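Local coordinates for uncharacterized NTF2-like protein (PDB 3EC9) that is of unknown function but has the NTF2-like, SnoaL-type fold, a curved sheet with helices that in relatives often encloses a ligand pocket, at residues Y22-S25 and D26-D29; A58-I61 and V62-F66; V65-R68 and L69-W73. All coordinates share one frame; numbering follows the deposited sequence.

Interaction 1. Residues Y22-S25 and D26-D29; sequences YAAS and DRHD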
ATOM      1  N   TYR B  22      -0.212  -6.918 -15.660  1.00 13.01           N
ATOM      2  CA  TYR B  22      -0.273  -5.466 -15.745  1.00 13.80           C
ATOM      3  C   TYR B  22      -0.351  -4.979 -17.189  1.00 13.89           C
ATOM      4  O   TYR B  22      -1.102  -4.067 -17.494  1.00 14.19           O
ATOM      5  CB  TYR B  22       0.926  -4.833 -15.067  1.00 13.17           C
ATOM      6  CG  TYR B  22       0.798  -4.708 -13.553  1.00 10.33           C
ATOM      7  CD1 TYR B  22      -0.281  -4.061 -12.948  1.00 10.92           C
ATOM      8  CD2 TYR B  22       1.799  -5.190 -12.725  1.00 11.27           C
ATOM      9  CE1 TYR B  22      -0.376  -3.923 -11.517  1.00 10.66           C
ATOM     10  CE2 TYR B  22       1.714  -5.087 -11.333  1.00  9.38           C
ATOM     11  CZ  TYR B  22       0.647  -4.436 -10.748  1.00  7.32           C
ATOM     12  OH  TYR B  22       0.642  -4.306  -9.387  1.00  9.94           O
ATOM     13  N   ALA B  23       0.394  -5.650 -18.060  1.00 11.29           N
ATOM     14  CA  ALA B  23       0.373  -5.310 -19.465  1.00 12.12           C
ATOM     15  C   ALA B  23      -1.030  -5.529 -20.047  1.00 12.42           C
ATOM     16  O   ALA B  23      -1.530  -4.690 -20.797  1.00 13.24           O
ATOM     17  CB  ALA B  23       1.436  -6.116 -20.227  1.00 11.80           C
ATOM     18  N   ALA B  24      -1.638  -6.669 -19.733  1.00 12.26           N
ATOM     19  CA  ALA B  24      -2.987  -7.014 -20.194  1.00 12.90           C
ATOM     20  C   ALA B  24      -3.996  -6.035 -19.658  1.00 16.05           C
ATOM     21  O   ALA B  24      -4.926  -5.638 -20.357  1.00 14.46           O
ATOM     22  CB  ALA B  24      -3.348  -8.443 -19.782  1.00 13.80           C
ATOM     23  N   SER B  25      -3.814  -5.651 -18.399  1.00 14.51           N
ATOM     24  CA  SER B  25      -4.776  -4.745 -17.752  1.00 14.33           C
ATOM     25  C   SER B  25      -4.741  -3.371 -18.393  1.00 14.14           C
ATOM     26  O   SER B  25      -5.794  -2.741 -18.602  1.00 17.62           O
ATOM     27  CB  SER B  25      -4.456  -4.645 -16.257  1.00 15.37           C
ATOM     28  OG  SER B  25      -5.352  -3.765 -15.624  1.00 23.22           O
ATOM     29  N   ASP B  26      -3.553  -2.897 -18.703  1.00 12.80           N
ATOM     30  CA  ASP B  26      -3.404  -1.611 -19.323  1.00 17.57           C
ATOM     31  C   ASP B  26      -4.096  -1.542 -20.695  1.00 18.70           C
ATOM     32  O   ASP B  26      -4.690  -0.523 -21.065  1.00 19.28           O
ATOM     33  CB  ASP B  26      -1.943  -1.259 -19.458  1.00 18.55           C
ATOM     34  CG  ASP B  26      -1.738   0.178 -19.862  1.00 28.57           C
ATOM     35  OD1 ASP B  26      -2.322   1.066 -19.206  1.00 31.41           O
ATOM     36  OD2 ASP B  26      -1.014   0.410 -20.837  1.00 32.15           O
ATOM     37  N   ARG B  27      -4.064  -2.637 -21.429  1.00 17.80           N
ATOM     38  CA  ARG B  27      -4.645  -2.619 -22.784  1.00 17.98           C
ATOM     39  C   ARG B  27      -6.078  -3.178 -22.798  1.00 21.35           C
ATOM     40  O   ARG B  27      -6.685  -3.317 -23.854  1.00 21.39           O
ATOM     41  CB  ARG B  27      -3.700  -3.314 -23.783  1.00 22.22           C
ATOM     42  CG  ARG B  27      -3.585  -4.762 -23.571  1.00 18.93           C
ATOM     43  CD  ARG B  27      -2.580  -5.463 -24.483  1.00 14.86           C
ATOM     44  NE  ARG B  27      -2.856  -6.890 -24.328  1.00 13.88           N
ATOM     45  CZ  ARG B  27      -2.100  -7.777 -23.692  1.00 14.91           C
ATOM     46  NH1 ARG B  27      -0.917  -7.457 -23.188  1.00 15.34           N
ATOM     47  NH2 ARG B  27      -2.553  -9.016 -23.580  1.00 15.22           N
ATOM     48  N   HIS B  28      -6.624  -3.438 -21.614  1.00 16.93           N
ATOM     49  CA  HIS B  28      -7.970  -3.902 -21.403  1.00 21.42           C
ATOM     50  C   HIS B  28      -8.291  -5.199 -22.120  1.00 20.48           C
ATOM     51  O   HIS B  28      -9.318  -5.333 -22.785  1.00 20.75           O
ATOM     52  CB  HIS B  28      -8.967  -2.792 -21.718  1.00 22.29           C
ATOM     53  CG  HIS B  28      -8.750  -1.573 -20.881  1.00 29.38           C
ATOM     54  ND1 HIS B  28      -9.279  -1.437 -19.616  1.00 40.39           N
ATOM     55  CD2 HIS B  28      -8.003  -0.465 -21.102  1.00 36.89           C
ATOM     56  CE1 HIS B  28      -8.894  -0.279 -19.108  1.00 39.41           C
ATOM     57  NE2 HIS B  28      -8.118   0.329 -19.989  1.00 39.04           N
ATOM     58  N   ASP B  29      -7.417  -6.179 -21.892  1.00 17.19           N
ATOM     59  CA  ASP B  29      -7.588  -7.530 -22.372  1.00 16.65           C
ATOM     60  C   ASP B  29      -7.948  -8.449 -21.214  1.00 19.53           C
ATOM     61  O   ASP B  29      -7.076  -9.083 -20.635  1.00 16.32           O
ATOM     62  CB  ASP B  29      -6.259  -7.944 -23.006  1.00 13.54           C
ATOM     63  CG  ASP B  29      -6.272  -9.340 -23.564  1.00 15.93           C
ATOM     64  OD1 ASP B  29      -7.303 -10.039 -23.450  1.00 18.64           O
ATOM     65  OD2 ASP B  29      -5.224  -9.735 -24.122  1.00 13.43           O
TER

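Interaction 2. Residues A58-I61 and V62-F66; sequences ADEI and VRNVF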
ATOM      1  N   ALA B  58     -11.964 -15.603 -10.807  1.00 14.57           N
ATOM      2  CA  ALA B  58     -11.800 -14.660 -11.914  1.00 12.98           C
ATOM      3  C   ALA B  58     -13.131 -13.971 -12.274  1.00 13.39           C
ATOM      4  O   ALA B  58     -13.180 -12.753 -12.448  1.00 11.98           O
ATOM      5  CB  ALA B  58     -11.195 -15.344 -13.159  1.00 13.20           C
ATOM      6  N   ASP B  59     -14.233 -14.736 -12.325  1.00 14.92           N
ATOM      7  CA  ASP B  59     -15.564 -14.165 -12.622  1.00 14.71           C
ATOM      8  C   ASP B  59     -15.945 -13.068 -11.665  1.00 13.10           C
ATOM      9  O   ASP B  59     -16.450 -12.018 -12.081  1.00 12.66           O
ATOM     10  CB  ASP B  59     -16.678 -15.243 -12.605  1.00 17.28           C
ATOM     11  CG  ASP B  59     -18.093 -14.642 -12.731  1.00 21.33           C
ATOM     12  OD1 ASP B  59     -18.436 -14.051 -13.787  1.00 24.68           O
ATOM     13  OD2 ASP B  59     -18.863 -14.754 -11.752  1.00 21.54           O
ATOM     14  N   GLU B  60     -15.731 -13.314 -10.369  0.50 10.65           N
ATOM     15  CA  GLU B  60     -16.023 -12.315  -9.342  0.50 11.90           C
ATOM     16  C   GLU B  60     -15.211 -11.058  -9.548  0.50  9.93           C
ATOM     17  O   GLU B  60     -15.723  -9.933  -9.470  0.50 10.67           O
ATOM     18  CB  GLU B  60     -15.734 -12.870  -7.947  0.50 12.33           C
ATOM     19  CG  GLU B  60     -16.808 -13.812  -7.429  0.50 13.80           C
ATOM     20  CD  GLU B  60     -16.402 -14.451  -6.111  0.50 12.13           C
ATOM     21  OE1 GLU B  60     -15.910 -13.729  -5.214  0.50 11.83           O
ATOM     22  OE2 GLU B  60     -16.586 -15.686  -5.980  0.50 22.81           O
ATOM     23  N   ILE B  61     -13.925 -11.252  -9.807  1.00 10.14           N
ATOM     24  CA  ILE B  61     -13.024 -10.115  -9.956  1.00  9.81           C
ATOM     25  C   ILE B  61     -13.459  -9.276 -11.149  1.00 12.05           C
ATOM     26  O   ILE B  61     -13.542  -8.051 -11.084  1.00 11.57           O
ATOM     27  CB  ILE B  61     -11.572 -10.600 -10.112  1.00 10.59           C
ATOM     28  CG1 ILE B  61     -11.139 -11.303  -8.821  1.00 11.94           C
ATOM     29  CG2 ILE B  61     -10.638  -9.406 -10.411  1.00 12.16           C
ATOM     30  CD1 ILE B  61      -9.900 -12.320  -9.024  1.00 11.59           C
ATOM     31  N   VAL B  62     -13.782  -9.935 -12.264  1.00 11.35           N
ATOM     32  CA  VAL B  62     -14.155  -9.155 -13.467  1.00 12.52           C
ATOM     33  C   VAL B  62     -15.457  -8.421 -13.197  1.00 12.27           C
ATOM     34  O   VAL B  62     -15.571  -7.229 -13.445  1.00 12.77           O
ATOM     35  CB  VAL B  62     -14.286 -10.087 -14.698  1.00 13.48           C
ATOM     36  CG1 VAL B  62     -14.933  -9.362 -15.850  1.00 15.96           C
ATOM     37  CG2 VAL B  62     -12.918 -10.698 -15.072  1.00 15.17           C
ATOM     38  N   ARG B  63     -16.453  -9.125 -12.685  1.00 10.52           N
ATOM     39  CA  ARG B  63     -17.768  -8.491 -12.470  1.00 12.13           C
ATOM     40  C   ARG B  63     -17.772  -7.450 -11.358  1.00 14.70           C
ATOM     41  O   ARG B  63     -18.319  -6.390 -11.516  1.00 15.67           O
ATOM     42  CB  ARG B  63     -18.845  -9.534 -12.171  1.00 14.11           C
ATOM     43  CG  ARG B  63     -19.356 -10.325 -13.391  1.00 15.08           C
ATOM     44  CD  ARG B  63     -20.579 -11.188 -13.041  1.00 16.29           C
ATOM     45  NE  ARG B  63     -20.227 -12.103 -11.980  1.00 15.25           N
ATOM     46  CZ  ARG B  63     -20.429 -11.901 -10.681  1.00 18.36           C
ATOM     47  NH1 ARG B  63     -21.162 -10.868 -10.207  1.00 18.59           N
ATOM     48  NH2 ARG B  63     -19.917 -12.796  -9.837  1.00 21.33           N
ATOM     49  N   ASN B  64     -17.209  -7.775 -10.205  1.00 13.44           N
ATOM     50  CA  ASN B  64     -17.378  -6.925  -9.015  1.00 11.62           C
ATOM     51  C   ASN B  64     -16.271  -5.892  -8.814  1.00 13.45           C
ATOM     52  O   ASN B  64     -16.389  -4.999  -7.970  1.00 15.73           O
ATOM     53  CB  ASN B  64     -17.531  -7.783  -7.757  1.00 11.15           C
ATOM     54  CG  ASN B  64     -18.653  -8.852  -7.876  1.00 11.17           C
ATOM     55  OD1 ASN B  64     -19.696  -8.624  -8.531  1.00 16.87           O
ATOM     56  ND2 ASN B  64     -18.439 -10.029  -7.236  1.00 15.65           N
ATOM     57  N   VAL B  65     -15.182  -6.019  -9.566  1.00 11.97           N
ATOM     58  CA  VAL B  65     -14.100  -5.033  -9.514  1.00  9.85           C
ATOM     59  C   VAL B  65     -13.993  -4.295 -10.851  1.00 11.51           C
ATOM     60  O   VAL B  65     -14.374  -3.150 -10.949  1.00 13.31           O
ATOM     61  CB  VAL B  65     -12.750  -5.648  -9.095  1.00 11.44           C
ATOM     62  CG1 VAL B  65     -11.650  -4.547  -8.957  1.00 13.25           C
ATOM     63  CG2 VAL B  65     -12.892  -6.466  -7.798  1.00 11.25           C
ATOM     64  N   PHE B  66     -13.502  -4.962 -11.893  1.00 12.94           N
ATOM     65  CA  PHE B  66     -13.182  -4.240 -13.120  1.00 12.60           C
ATOM     66  C   PHE B  66     -14.404  -3.703 -13.839  1.00 13.22           C
ATOM     67  O   PHE B  66     -14.395  -2.588 -14.289  1.00 12.22           O
ATOM     68  CB  PHE B  66     -12.355  -5.114 -14.037  1.00 11.97           C
ATOM     69  CG  PHE B  66     -10.973  -5.348 -13.506  1.00 11.34           C
ATOM     70  CD1 PHE B  66      -9.997  -4.362 -13.647  1.00 17.70           C
ATOM     71  CD2 PHE B  66     -10.649  -6.518 -12.844  1.00 17.40           C
ATOM     72  CE1 PHE B  66      -8.723  -4.559 -13.142  1.00 21.96           C
ATOM     73  CE2 PHE B  66      -9.372  -6.718 -12.344  1.00 15.17           C
ATOM     74  CZ  PHE B  66      -8.414  -5.728 -12.491  1.00 17.53           C
TER

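Interaction 3. Residues V65-R68 and L69-W73; sequences VFRR and LGEEW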
ATOM      1  N   VAL B  65     -15.182  -6.019  -9.566  1.00 11.97           N
ATOM      2  CA  VAL B  65     -14.100  -5.033  -9.514  1.00  9.85           C
ATOM      3  C   VAL B  65     -13.993  -4.295 -10.851  1.00 11.51           C
ATOM      4  O   VAL B  65     -14.374  -3.150 -10.949  1.00 13.31           O
ATOM      5  CB  VAL B  65     -12.750  -5.648  -9.095  1.00 11.44           C
ATOM      6  CG1 VAL B  65     -11.650  -4.547  -8.957  1.00 13.25           C
ATOM      7  CG2 VAL B  65     -12.892  -6.466  -7.798  1.00 11.25           C
ATOM      8  N   PHE B  66     -13.502  -4.962 -11.893  1.00 12.94           N
ATOM      9  CA  PHE B  66     -13.182  -4.240 -13.120  1.00 12.60           C
ATOM     10  C   PHE B  66     -14.404  -3.703 -13.839  1.00 13.22           C
ATOM     11  O   PHE B  66     -14.395  -2.588 -14.289  1.00 12.22           O
ATOM     12  CB  PHE B  66     -12.355  -5.114 -14.037  1.00 11.97           C
ATOM     13  CG  PHE B  66     -10.973  -5.348 -13.506  1.00 11.34           C
ATOM     14  CD1 PHE B  66      -9.997  -4.362 -13.647  1.00 17.70           C
ATOM     15  CD2 PHE B  66     -10.649  -6.518 -12.844  1.00 17.40           C
ATOM     16  CE1 PHE B  66      -8.723  -4.559 -13.142  1.00 21.96           C
ATOM     17  CE2 PHE B  66      -9.372  -6.718 -12.344  1.00 15.17           C
ATOM     18  CZ  PHE B  66      -8.414  -5.728 -12.491  1.00 17.53           C
ATOM     19  N   ARG B  67     -15.460  -4.505 -13.943  1.00 11.69           N
ATOM     20  CA  ARG B  67     -16.692  -4.014 -14.584  1.00 11.82           C
ATOM     21  C   ARG B  67     -17.234  -2.780 -13.843  1.00 14.57           C
ATOM     22  O   ARG B  67     -17.641  -1.818 -14.460  1.00 13.26           O
ATOM     23  CB  ARG B  67     -17.750  -5.112 -14.658  1.00 14.32           C
ATOM     24  CG  ARG B  67     -19.110  -4.601 -15.169  1.00 15.88           C
ATOM     25  CD  ARG B  67     -20.168  -5.709 -15.235  1.00 15.68           C
ATOM     26  NE  ARG B  67     -20.515  -6.152 -13.884  1.00 14.85           N
ATOM     27  CZ  ARG B  67     -21.518  -6.963 -13.597  1.00 14.57           C
ATOM     28  NH1 ARG B  67     -22.228  -7.502 -14.552  1.00 18.73           N
ATOM     29  NH2 ARG B  67     -21.738  -7.278 -12.339  1.00 18.16           N
ATOM     30  N   ARG B  68     -17.274  -2.835 -12.505  1.00 14.53           N
ATOM     31  CA  ARG B  68     -17.807  -1.740 -11.705  1.00 15.92           C
ATOM     32  C   ARG B  68     -16.960  -0.484 -11.905  1.00 15.09           C
ATOM     33  O   ARG B  68     -17.508   0.634 -12.014  1.00 17.25           O
ATOM     34  CB  ARG B  68     -17.880  -2.157 -10.229  1.00 16.49           C
ATOM     35  CG  ARG B  68     -18.422  -1.126  -9.370  1.00 19.86           C
ATOM     36  CD  ARG B  68     -18.618  -1.596  -7.924  1.00 12.98           C
ATOM     37  NE  ARG B  68     -18.838  -0.430  -7.077  1.00 16.94           N
ATOM     38  CZ  ARG B  68     -18.968  -0.464  -5.771  1.00 20.57           C
ATOM     39  NH1 ARG B  68     -18.907  -1.617  -5.128  1.00 14.39           N
ATOM     40  NH2 ARG B  68     -19.219   0.655  -5.118  1.00 23.91           N
ATOM     41  N   LEU B  69     -15.643  -0.647 -11.976  1.00 13.26           N
ATOM     42  CA  LEU B  69     -14.772   0.502 -12.210  1.00 16.60           C
ATOM     43  C   LEU B  69     -15.144   1.187 -13.531  1.00 18.48           C
ATOM     44  O   LEU B  69     -15.233   2.430 -13.576  1.00 18.45           O
ATOM     45  CB  LEU B  69     -13.267   0.146 -12.155  1.00 18.43           C
ATOM     46  CG  LEU B  69     -12.643  -0.112 -10.773  1.00 15.64           C
ATOM     47  CD1 LEU B  69     -11.213  -0.683 -10.862  1.00 15.86           C
ATOM     48  CD2 LEU B  69     -12.711   1.157  -9.951  1.00 20.29           C
ATOM     49  N   GLY B  70     -15.351   0.384 -14.583  1.00 17.11           N
ATOM     50  CA  GLY B  70     -15.719   0.893 -15.921  1.00 15.11           C
ATOM     51  C   GLY B  70     -17.048   1.579 -15.915  1.00 14.72           C
ATOM     52  O   GLY B  70     -17.241   2.577 -16.636  1.00 18.61           O
ATOM     53  N   GLU B  71     -17.976   1.078 -15.115  1.00 14.45           N
ATOM     54  CA  GLU B  71     -19.322   1.666 -15.050  1.00 12.82           C
ATOM     55  C   GLU B  71     -19.350   2.985 -14.270  1.00 16.16           C
ATOM     56  O   GLU B  71     -20.159   3.869 -14.580  1.00 16.65           O
ATOM     57  CB  GLU B  71     -20.322   0.713 -14.411  1.00 15.75           C
ATOM     58  CG  GLU B  71     -20.535  -0.532 -15.256  1.00 16.86           C
ATOM     59  CD  GLU B  71     -21.406  -1.569 -14.604  1.00 14.71           C
ATOM     60  OE1 GLU B  71     -21.438  -1.643 -13.362  1.00 15.12           O
ATOM     61  OE2 GLU B  71     -22.031  -2.331 -15.381  1.00 17.85           O
ATOM     62  N   GLU B  72     -18.527   3.110 -13.226  1.00 13.32           N
ATOM     63  CA  GLU B  72     -18.675   4.217 -12.266  1.00 12.66           C
ATOM     64  C   GLU B  72     -17.671   5.362 -12.477  1.00 12.60           C
ATOM     65  O   GLU B  72     -17.843   6.450 -11.941  1.00 12.56           O
ATOM     66  CB  GLU B  72     -18.616   3.666 -10.829  1.00 12.89           C
ATOM     67  CG  GLU B  72     -19.798   2.752 -10.518  1.00 14.53           C
ATOM     68  CD  GLU B  72     -19.834   2.224  -9.091  1.00 17.30           C
ATOM     69  OE1 GLU B  72     -18.791   2.257  -8.383  1.00 16.29           O
ATOM     70  OE2 GLU B  72     -20.946   1.834  -8.652  1.00 21.93           O
ATOM     71  N   TRP B  73     -16.645   5.099 -13.274  1.00 12.62           N
ATOM     72  CA  TRP B  73     -15.525   6.027 -13.538  1.00 13.81           C
ATOM     73  C   TRP B  73     -15.294   6.137 -15.034  1.00 14.62           C
ATOM     74  O   TRP B  73     -15.435   5.137 -15.776  1.00 14.83           O
ATOM     75  CB  TRP B  73     -14.230   5.503 -12.903  1.00 11.26           C
ATOM     76  CG  TRP B  73     -14.311   5.341 -11.450  1.00 12.62           C
ATOM     77  CD1 TRP B  73     -14.792   4.244 -10.784  1.00 12.40           C
ATOM     78  CD2 TRP B  73     -13.979   6.294 -10.451  1.00  9.63           C
ATOM     79  NE1 TRP B  73     -14.736   4.437  -9.455  1.00 14.82           N
ATOM     80  CE2 TRP B  73     -14.205   5.666  -9.190  1.00 10.17           C
ATOM     81  CE3 TRP B  73     -13.419   7.593 -10.472  1.00 10.32           C
ATOM     82  CZ2 TRP B  73     -13.970   6.303  -7.978  1.00 13.68           C
ATOM     83  CZ3 TRP B  73     -13.190   8.226  -9.246  1.00 16.57           C
ATOM     84  CH2 TRP B  73     -13.467   7.579  -8.022  1.00 13.01           C
TER
HETATM   85  O   HOH W   1     -19.265   3.928  -6.221  1.00 25.60           O

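Interaction 1. Residues Y22-S25 and D26-D29
Arg27 folds back over Ala23 and Ala24 at the C-terminal end of helix 14-26. Its CB lies near the carbonyl oxygen of Ala23, and Arg27 CG comes closer, 3.5 Å from Ala23 O, with Ala24 O almost as near. With CG between the backbone N and the carbonyl carbon (chi1 69°), the extended chain runs back along the last turn. CD still skirts Ala23 O; NE and CZ then pass over the backbone of Ala24, whose CA lies 3.6 Å above the guanidinium plane, over its centre. The two terminal nitrogens have different neighbours. Arg27 NH1 lies over the backbone of Ala24, 3.6 Å from Ala24 N, and only brushes the methyl group of Ala23. NH2 rests beside the methyl group of Ala24. It also gives a salt-bridged hydrogen bond, Arg27 NH2 to Asp29 OD2 2.8 Å. That oxygen lies in the guanidinium plane and is met on its anti side.

The backbone closes here as a Schellman motif, with His28 at positive phi as the C-prime residue. Asp29 N binds Ala24 O at 3.0 Å in a nearly straight bond (177°), and His28 N reaches Ser25 O at 3.2 Å from above the carbonyl plane. The same Ser25 O lies over one face of the His28 imidazole.

Asp29 also starts the next helix as its N-cap, OD1 making a weak hydrogen bond to Ala32 N. Tyr22 points the other way, into the core, where its hydroxyl is hydrogen-bonded to His113 and Trp115. Asp29 thus uses one carboxylate oxygen for Arg27 and, more weakly, the other for Ala32 N; the pairing with a cation probably favours its ionised form, and the guanidinium laid flat over the Ala24 backbone links the end of one helix to the start of the next.

Interaction 2. Residues A58-I61 and V62-F66
The edge of the Arg63 guanidinium faces the carboxylate of Asp59, one helical turn away, and the phenyl ring of Phe66 is likewise met at its edge, by the CG2 methyl of Ile61. NE and NH2 of Arg63 grip Asp59 side-on in a salt bridge: NH2 to OD2 is 2.9 Å and NE to OD2 3.0 Å, with a weak bond from NE to OD1. OD2 lies in the guanidinium plane, yet both nitrogens reach it from the same face of the carboxylate, the two planes being 39° apart. The bend of Arg63 at chi3 (-58°) turns NE back toward Asp59.

Ile61 and Phe66 run side by side, CG2 to CE2 3.5 Å. Their five-residue spacing suits a pi-type turn at 62-66, where Ile61 O accepts from both Phe66 N (3.2 Å) and Val65 N (3.0 Å). Ile61 continues inward onto Trp43 and Met34, while Glu60 turns to the helix start, its OE1 taking a hydrogen bond from Arg56 N. One flank of helix 58-72 therefore carries an i/i+4 ion pair and another an apolar contact, and the doubly used Ile61 carbonyl keeps both backbone N-H groups at the wide turn satisfied.

Interaction 3. Residues V65-R68 and L69-W73
Arg68 and Glu72 form the first shell, a salt bridge one turn apart in which NE gives OE1 a nearly straight hydrogen bond (3.0 Å, 174°). OE1 lies at the edge of the guanidinium, in its plane, but NE comes from above the carboxylate, and the two groups stand almost perpendicular at 87°. In Arg68, CG anti to the backbone N (chi1 -179°) directs the extended chain alongside Glu72, with Arg68 CG 3.5 Å from Glu72 OE1. A water donates to Glu72 OE1 at 2.8 Å and spans the two groups, its link to Arg68 NH2 being weak.

Next to them Arg67 and Glu71 lie alongside each other, Arg67 CG to Glu71 OE2 3.7 Å. Their opposite charges are near without a hydrogen bond, since OE2 stands well out of the guanidinium plane; Arg67 NE instead bonds to Arg63 O. On the inner side Leu69 CD1 packs on Val65 CG1 at 4.3 Å.

Farther out, the backbone positions Glu72: its N binds Arg68 O at 2.9 Å, and it pairs with the backbone of Arg101 just before Trp73 opens strand 73-86. Near the helix C-terminus, where the dipole would disfavour a carboxylate, Arg68 probably offsets the charge of Glu72.

In the fold
Interaction 1 comes first along the chain, at the end of helix 14-26 and in the short connection to helix 30-34; interactions 2 and 3 follow on helix 58-72, sharing Val65 and Phe66, their centres 10 Å apart. Each centre is about 15 Å from that of interaction 1. The two helices approach where Ser25 OG packs against Phe66 CE1, at 4.3 Å, and Met34 of helix 30-34 also touches helix 58-72. All three contacts belong to the helical side of the SnoaL-like domain. Helix 58-72 leads directly into strand 73-86, outermost in the mixed sheet within this chain. Glycerol bound near Ser25 and Phe66 is consistent with, but does not prove, a pocket between helices and sheet.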